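Local coordinates for odorant binding protein, antennal (Anopheles gambiae, PDB 3R1P) that probably binds odorant molecules in the mosquito antenna, as a secreted, all-helical member of the PBP/GOBP family, and here holds a palmitic acid, at residues T102-E105 against T106-Y110; F111-H114 against D115-I118. One frame throughout, in Å; residues are numbered along the deposited sequence.

Interaction 1: residues T102-E105 against T106-Y110; sequences TAYE and TVKCY. With PLM (palmitic acid), chain G.
Thr-106 and Thr-102 form the tight end of this one-turn helical contact. The carbonyl O of Thr-102 is gripped twice, by OG1 of Thr-106 at 2.7 Å and by N of Thr-106 at 3.0 Å; the two donors arrive from opposite faces of the carbonyl plane. The hydroxyl reaches back because chi1 of -59° sets it beside its own backbone N, while OG1 of Thr-102 is bonded elsewhere, to Thr-96. Backbone bonds continue the turn, including Val-107 N to Ala-103 O (3.1 Å). On a neighbouring buried flank of the helix, CG1 of Val-107 meets atom CE of the palmitic acid at 3.6 Å. The looser side belongs to Tyr-104 and the exposed Lys-108, which run alongside each other. CG of Lys-108 sits over one ring face, 3.7 Å from the centroid of Tyr-104 and 23° off the normal, a CH-pi contact. Three further bends in the lysine chain then carry NZ to a hydrogen bond with OH of Tyr-104 (3.0 Å). Within the fold, Ala-103 and Val-107 pack on Ile-50 and Phe-54 of helix 44-56, Thr-106 touches Leu-69 of helix 69-72, and the Cys-109 to Cys-91 disulfide ties helix 99-110 to helix 88-91.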
ATOM      1  N   THR A 102      -2.364  -4.168   9.175  1.00 16.25           N
ATOM      2  CA  THR A 102      -1.187  -4.948   8.760  1.00 14.95           C
ATOM      3  C   THR A 102      -0.520  -4.290   7.541  1.00 18.74           C
ATOM      4  O   THR A 102       0.700  -4.131   7.528  1.00 17.70           O
ATOM      5  CB  THR A 102      -1.577  -6.427   8.495  1.00 16.75           C
ATOM      6  OG1 THR A 102      -2.044  -7.025   9.707  1.00 18.28           O
ATOM      7  CG2 THR A 102      -0.416  -7.253   7.939  1.00 15.77           C
ATOM      8  N   ALA A 103      -1.326  -3.905   6.520  1.00 18.24           N
ATOM      9  CA  ALA A 103      -0.811  -3.277   5.294  1.00 19.54           C
ATOM     10  C   ALA A 103      -0.217  -1.901   5.572  1.00 23.52           C
ATOM     11  O   ALA A 103       0.867  -1.588   5.056  1.00 21.40           O
ATOM     12  CB  ALA A 103      -1.905  -3.173   4.244  1.00 20.66           C
ATOM     13  N   TYR A 104      -0.918  -1.090   6.394  1.00 20.56           N
ATOM     14  CA  TYR A 104      -0.438   0.227   6.797  1.00 20.65           C
ATOM     15  C   TYR A 104       0.903   0.131   7.540  1.00 24.68           C
ATOM     16  O   TYR A 104       1.846   0.843   7.180  1.00 25.49           O
ATOM     17  CB  TYR A 104      -1.487   0.955   7.658  1.00 22.50           C
ATOM     18  CG  TYR A 104      -0.959   2.230   8.280  1.00 24.52           C
ATOM     19  CD1 TYR A 104      -0.836   3.401   7.526  1.00 27.12           C
ATOM     20  CD2 TYR A 104      -0.566   2.268   9.614  1.00 24.95           C
ATOM     21  CE1 TYR A 104      -0.331   4.574   8.091  1.00 28.76           C
ATOM     22  CE2 TYR A 104      -0.059   3.432  10.186  1.00 25.84           C
ATOM     23  CZ  TYR A 104       0.048   4.585   9.424  1.00 35.12           C
ATOM     24  OH  TYR A 104       0.563   5.726   9.985  1.00 37.35           O
ATOM     25  N   GLU A 105       0.977  -0.719   8.579  1.00 20.96           N
ATOM     26  CA  GLU A 105       2.190  -0.903   9.378  1.00 21.52           C
ATOM     27  C   GLU A 105       3.362  -1.410   8.542  1.00 24.56           C
ATOM     28  O   GLU A 105       4.501  -1.018   8.795  1.00 24.50           O
ATOM     29  CB  GLU A 105       1.951  -1.828  10.569  1.00 22.88           C
ATOM     30  CG  GLU A 105       1.145  -1.205  11.699  1.00 31.25           C
ATOM     31  CD  GLU A 105       1.050  -2.065  12.950  1.00 45.07           C
ATOM     32  OE1 GLU A 105       1.950  -2.906  13.179  1.00 37.25           O
ATOM     33  OE2 GLU A 105       0.081  -1.874  13.722  1.00 41.84           O
ATOM     34  N   THR A 106       3.086  -2.269   7.545  1.00 18.85           N
ATOM     35  CA  THR A 106       4.137  -2.799   6.661  1.00 17.93           C
ATOM     36  C   THR A 106       4.743  -1.643   5.825  1.00 19.92           C
ATOM     37  O   THR A 106       5.968  -1.530   5.740  1.00 17.80           O
ATOM     38  CB  THR A 106       3.605  -3.974   5.801  1.00 17.40           C
ATOM     39  OG1 THR A 106       3.127  -5.016   6.649  1.00 17.07           O
ATOM     40  CG2 THR A 106       4.656  -4.531   4.839  1.00 15.06           C
ATOM     41  N   VAL A 107       3.879  -0.791   5.223  1.00 16.74           N
ATOM     42  CA  VAL A 107       4.301   0.367   4.416  1.00 16.80           C
ATOM     43  C   VAL A 107       5.101   1.367   5.274  1.00 21.16           C
ATOM     44  O   VAL A 107       6.171   1.808   4.852  1.00 19.49           O
ATOM     45  CB  VAL A 107       3.119   1.010   3.649  1.00 21.30           C
ATOM     46  CG1 VAL A 107       3.497   2.350   3.016  1.00 21.10           C
ATOM     47  CG2 VAL A 107       2.611   0.054   2.584  1.00 20.77           C
ATOM     48  N   LYS A 108       4.609   1.665   6.489  1.00 18.64           N
ATOM     49  CA  LYS A 108       5.287   2.553   7.452  1.00 19.40           C
ATOM     50  C   LYS A 108       6.698   2.058   7.762  1.00 24.32           C
ATOM     51  O   LYS A 108       7.636   2.851   7.787  1.00 25.61           O
ATOM     52  CB  LYS A 108       4.470   2.668   8.753  1.00 21.07           C
ATOM     53  CG  LYS A 108       3.271   3.613   8.642  1.00 37.75           C
ATOM     54  CD  LYS A 108       3.637   5.100   8.389  1.00 45.19           C
ATOM     55  CE  LYS A 108       4.343   5.789   9.549  1.00 50.10           C
ATOM     56  NZ  LYS A 108       3.481   5.908  10.766  1.00 59.00           N
ATOM     57  N   CYS A 109       6.841   0.735   7.958  1.00 20.41           N
ATOM     58  CA  CYS A 109       8.102   0.063   8.251  1.00 20.02           C
ATOM     59  C   CYS A 109       9.058   0.117   7.042  1.00 26.98           C
ATOM     60  O   CYS A 109      10.211   0.521   7.189  1.00 27.61           O
ATOM     61  CB  CYS A 109       7.805  -1.376   8.682  1.00 19.19           C
ATOM     62  SG  CYS A 109       9.250  -2.376   9.118  1.00 22.17           S
ATOM     63  N   TYR A 110       8.573  -0.317   5.862  1.00 25.95           N
ATOM     64  CA  TYR A 110       9.350  -0.471   4.630  1.00 27.17           C
ATOM     65  C   TYR A 110       9.617   0.789   3.810  1.00 32.94           C
ATOM     66  O   TYR A 110      10.746   0.989   3.365  1.00 31.76           O
ATOM     67  CB  TYR A 110       8.758  -1.592   3.771  1.00 28.70           C
ATOM     68  CG  TYR A 110       9.726  -2.158   2.759  1.00 31.03           C
ATOM     69  CD1 TYR A 110      10.832  -2.905   3.161  1.00 33.26           C
ATOM     70  CD2 TYR A 110       9.526  -1.968   1.395  1.00 32.11           C
ATOM     71  CE1 TYR A 110      11.741  -3.413   2.233  1.00 34.86           C
ATOM     72  CE2 TYR A 110      10.411  -2.498   0.454  1.00 33.16           C
ATOM     73  CZ  TYR A 110      11.508  -3.237   0.877  1.00 42.68           C
ATOM     74  OH  TYR A 110      12.387  -3.765  -0.046  1.00 47.57           O
TER
HETATM   75  C1  PLM G 128       2.777  -3.347 -12.491  1.00 83.88           C
HETATM   76  O1  PLM G 128       3.160  -3.389 -13.681  1.00 75.15           O
HETATM   77  O2  PLM G 128       2.282  -4.347 -11.921  1.00 76.33           O
HETATM   78  C2  PLM G 128       2.927  -2.037 -11.735  1.00 75.17           C
HETATM   79  C3  PLM G 128       2.360  -2.102 -10.313  1.00 62.13           C
HETATM   80  C4  PLM G 128       2.957  -1.032  -9.395  1.00 61.37           C
HETATM   81  C5  PLM G 128       2.015  -0.690  -8.239  1.00 68.03           C
HETATM   82  C6  PLM G 128       2.737  -0.619  -6.892  1.00 63.78           C
HETATM   83  C7  PLM G 128       1.755  -0.650  -5.720  1.00 64.24           C
HETATM   84  C8  PLM G 128       2.474  -0.818  -4.384  1.00 62.99           C
HETATM   85  C9  PLM G 128       1.934   0.125  -3.312  1.00 69.02           C
HETATM   86  CA  PLM G 128       2.895   0.216  -2.129  1.00 50.43           C
HETATM   87  CB  PLM G 128       2.493   1.316  -1.151  1.00 55.83           C
HETATM   88  CC  PLM G 128       3.003   2.675  -1.619  1.00 59.09           C
HETATM   89  CD  PLM G 128       3.358   3.593  -0.451  1.00 66.02           C
HETATM   90  CE  PLM G 128       2.156   4.252   0.233  1.00 64.49           C
HETATM   91  CF  PLM G 128       0.854   4.193  -0.565  1.00 61.08           C
HETATM   92  CG  PLM G 128       0.799   5.279  -1.619  1.00 50.82           C

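Interaction 2: residues F111-H114 against D115-I118; sequences FNAH and DEVI
Ala-113 and Glu-116 hold the start of helix 114-125 through a hydrogen bond from the main-chain N-H of Ala-113 to the carboxylate of Glu-116. The N-H of Ala-113, the N-cap residue, reaches OE2 of Glu-116 at 2.9 Å with an angle of 156° at the hydrogen; it meets the oxygen on the anti side, 32° out of the carboxylate plane. Chi1 of 40° places CG of Glu-116 between its backbone N and carbonyl carbon, which directs the side chain back toward the preceding loop, and the extended chain beyond CG carries the carboxylate there. In the reverse direction, N of Glu-116 makes only a weak bond to O of Ala-113, at 3.3 Å, and the position of that oxygen is less certain. The first regular helical bond is firmer: N of Ile-118 to O of His-114, 3.1 Å and nearly straight.

The remaining contacts are apolar or van der Waals. CB of Ala-113 lies 3.3 Å from OE2 of Glu-116, CB of Phe-111 is 4.1 Å from CG2 of Val-117, and CB of Glu-116 approaches CD2 of Phe-111 obliquely at 4.1 Å. The Phe-111 ring itself makes an edge-to-face contact with Phe-120 and lies near the palmitic acid. The pairing of N-cap and N3 residues resembles a capping box, with the Glu-116 carboxylate binding the N-cap N-H, although Ala-113 has no polar side chain to return the bond.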
ATOM      1  N   PHE A 111       8.580   1.606   3.573  1.00 31.72           N
ATOM      2  CA  PHE A 111       8.710   2.850   2.807  1.00 33.16           C
ATOM      3  C   PHE A 111       8.813   4.040   3.764  1.00 40.61           C
ATOM      4  O   PHE A 111       7.932   4.891   3.816  1.00 40.09           O
ATOM      5  CB  PHE A 111       7.572   3.000   1.767  1.00 34.55           C
ATOM      6  CG  PHE A 111       7.459   1.833   0.812  1.00 36.07           C
ATOM      7  CD1 PHE A 111       6.420   0.917   0.928  1.00 39.46           C
ATOM      8  CD2 PHE A 111       8.414   1.626  -0.179  1.00 38.37           C
ATOM      9  CE1 PHE A 111       6.316  -0.162   0.041  1.00 40.49           C
ATOM     10  CE2 PHE A 111       8.316   0.539  -1.055  1.00 41.42           C
ATOM     11  CZ  PHE A 111       7.264  -0.341  -0.946  1.00 39.73           C
ATOM     12  N   ASN A 112       9.897   4.059   4.556  1.00 40.64           N
ATOM     13  CA  ASN A 112      10.163   5.090   5.563  1.00 42.04           C
ATOM     14  C   ASN A 112      10.651   6.421   4.972  1.00 48.05           C
ATOM     15  O   ASN A 112      10.433   7.468   5.586  1.00 48.63           O
ATOM     16  CB  ASN A 112      11.131   4.569   6.636  1.00 44.12           C
ATOM     17  CG  ASN A 112      12.376   3.892   6.101  1.00 66.55           C
ATOM     18  OD1 ASN A 112      12.948   4.272   5.072  1.00 59.82           O
ATOM     19  ND2 ASN A 112      12.793   2.837   6.771  1.00 59.54           N
ATOM     20  N   ALA A 113      11.321   6.378   3.795  1.00 44.74           N
ATOM     21  CA  ALA A 113      11.830   7.571   3.112  1.00 44.66           C
ATOM     22  C   ALA A 113      10.712   8.282   2.352  1.00 48.52           C
ATOM     23  O   ALA A 113       9.906   7.631   1.689  1.00 47.57           O
ATOM     24  CB  ALA A 113      12.966   7.209   2.166  1.00 45.34           C
ATOM     25  N   HIS A 114      10.657   9.619   2.474  1.00 46.12           N
ATOM     26  CA  HIS A 114       9.651  10.479   1.837  1.00 45.95           C
ATOM     27  C   HIS A 114       9.591  10.319   0.317  1.00 47.03           C
ATOM     28  O   HIS A 114       8.493  10.269  -0.240  1.00 45.59           O
ATOM     29  CB  HIS A 114       9.889  11.950   2.206  1.00 47.46           C
ATOM     30  CG  HIS A 114       9.300  12.348   3.518  1.00 51.73           C
ATOM     31  ND1 HIS A 114       9.930  12.053   4.711  1.00 54.32           N
ATOM     32  CD2 HIS A 114       8.163  13.032   3.779  1.00 53.83           C
ATOM     33  CE1 HIS A 114       9.156  12.556   5.658  1.00 54.03           C
ATOM     34  NE2 HIS A 114       8.083  13.158   5.144  1.00 53.96           N
ATOM     35  N   ASP A 115      10.773  10.212  -0.335  1.00 42.39           N
ATOM     36  CA  ASP A 115      10.955  10.059  -1.782  1.00 42.14           C
ATOM     37  C   ASP A 115      10.260   8.810  -2.335  1.00 43.09           C
ATOM     38  O   ASP A 115       9.672   8.879  -3.421  1.00 42.02           O
ATOM     39  CB  ASP A 115      12.454  10.026  -2.144  1.00 45.16           C
ATOM     40  CG  ASP A 115      13.247  11.197  -1.592  1.00 62.35           C
ATOM     41  OD1 ASP A 115      13.632  12.088  -2.393  1.00 63.57           O
ATOM     42  OD2 ASP A 115      13.478  11.230  -0.358  1.00 70.70           O
ATOM     43  N   GLU A 116      10.329   7.680  -1.610  1.00 37.55           N
ATOM     44  CA  GLU A 116       9.678   6.445  -2.057  1.00 36.56           C
ATOM     45  C   GLU A 116       8.166   6.543  -2.015  1.00 37.04           C
ATOM     46  O   GLU A 116       7.523   6.189  -3.007  1.00 38.00           O
ATOM     47  CB  GLU A 116      10.203   5.177  -1.364  1.00 38.30           C
ATOM     48  CG  GLU A 116      10.479   5.300   0.126  1.00 49.83           C
ATOM     49  CD  GLU A 116      11.537   4.366   0.667  1.00 67.73           C
ATOM     50  OE1 GLU A 116      12.294   3.777  -0.138  1.00 64.89           O
ATOM     51  OE2 GLU A 116      11.638   4.243   1.910  1.00 58.06           O
ATOM     52  N   VAL A 117       7.607   7.081  -0.903  1.00 30.37           N
ATOM     53  CA  VAL A 117       6.157   7.282  -0.775  1.00 28.40           C
ATOM     54  C   VAL A 117       5.654   8.168  -1.940  1.00 29.22           C
ATOM     55  O   VAL A 117       4.696   7.788  -2.610  1.00 26.46           O
ATOM     56  CB  VAL A 117       5.732   7.814   0.624  1.00 31.78           C
ATOM     57  CG1 VAL A 117       4.229   8.056   0.708  1.00 31.01           C
ATOM     58  CG2 VAL A 117       6.167   6.857   1.734  1.00 31.98           C
ATOM     59  N   ILE A 118       6.336   9.309  -2.200  1.00 24.67           N
ATOM     60  CA  ILE A 118       5.989  10.265  -3.264  1.00 23.96           C
ATOM     61  C   ILE A 118       5.949   9.607  -4.664  1.00 27.55           C
ATOM     62  O   ILE A 118       4.994   9.821  -5.410  1.00 26.01           O
ATOM     63  CB  ILE A 118       6.887  11.545  -3.201  1.00 26.99           C
ATOM     64  CG1 ILE A 118       6.578  12.368  -1.932  1.00 27.50           C
ATOM     65  CG2 ILE A 118       6.708  12.423  -4.446  1.00 27.39           C
ATOM     66  CD1 ILE A 118       7.584  13.536  -1.598  1.00 30.42           C
TER

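Interactions 1 and 2 follow in series along the chain, with residues 102-110 completing helix 99-110 before residues 111-118 make the connection into helix 114-125. Their centres are about 12 Å apart, and they meet in packing where O of Tyr-110 lies 3.7 Å from OE2 of Glu-116. Interaction 1 is nearer the centre of the chain, about 8 Å from it against about 12 Å for interaction 2. The two consecutive helices and their short joint also share the ligand: Val-107 touches the hydrocarbon chain of the palmitic acid, and the side chain of Phe-111 lies about 4 Å from it. Both contacts therefore contribute to the wall of the binding site, consistent with an odorant carrier.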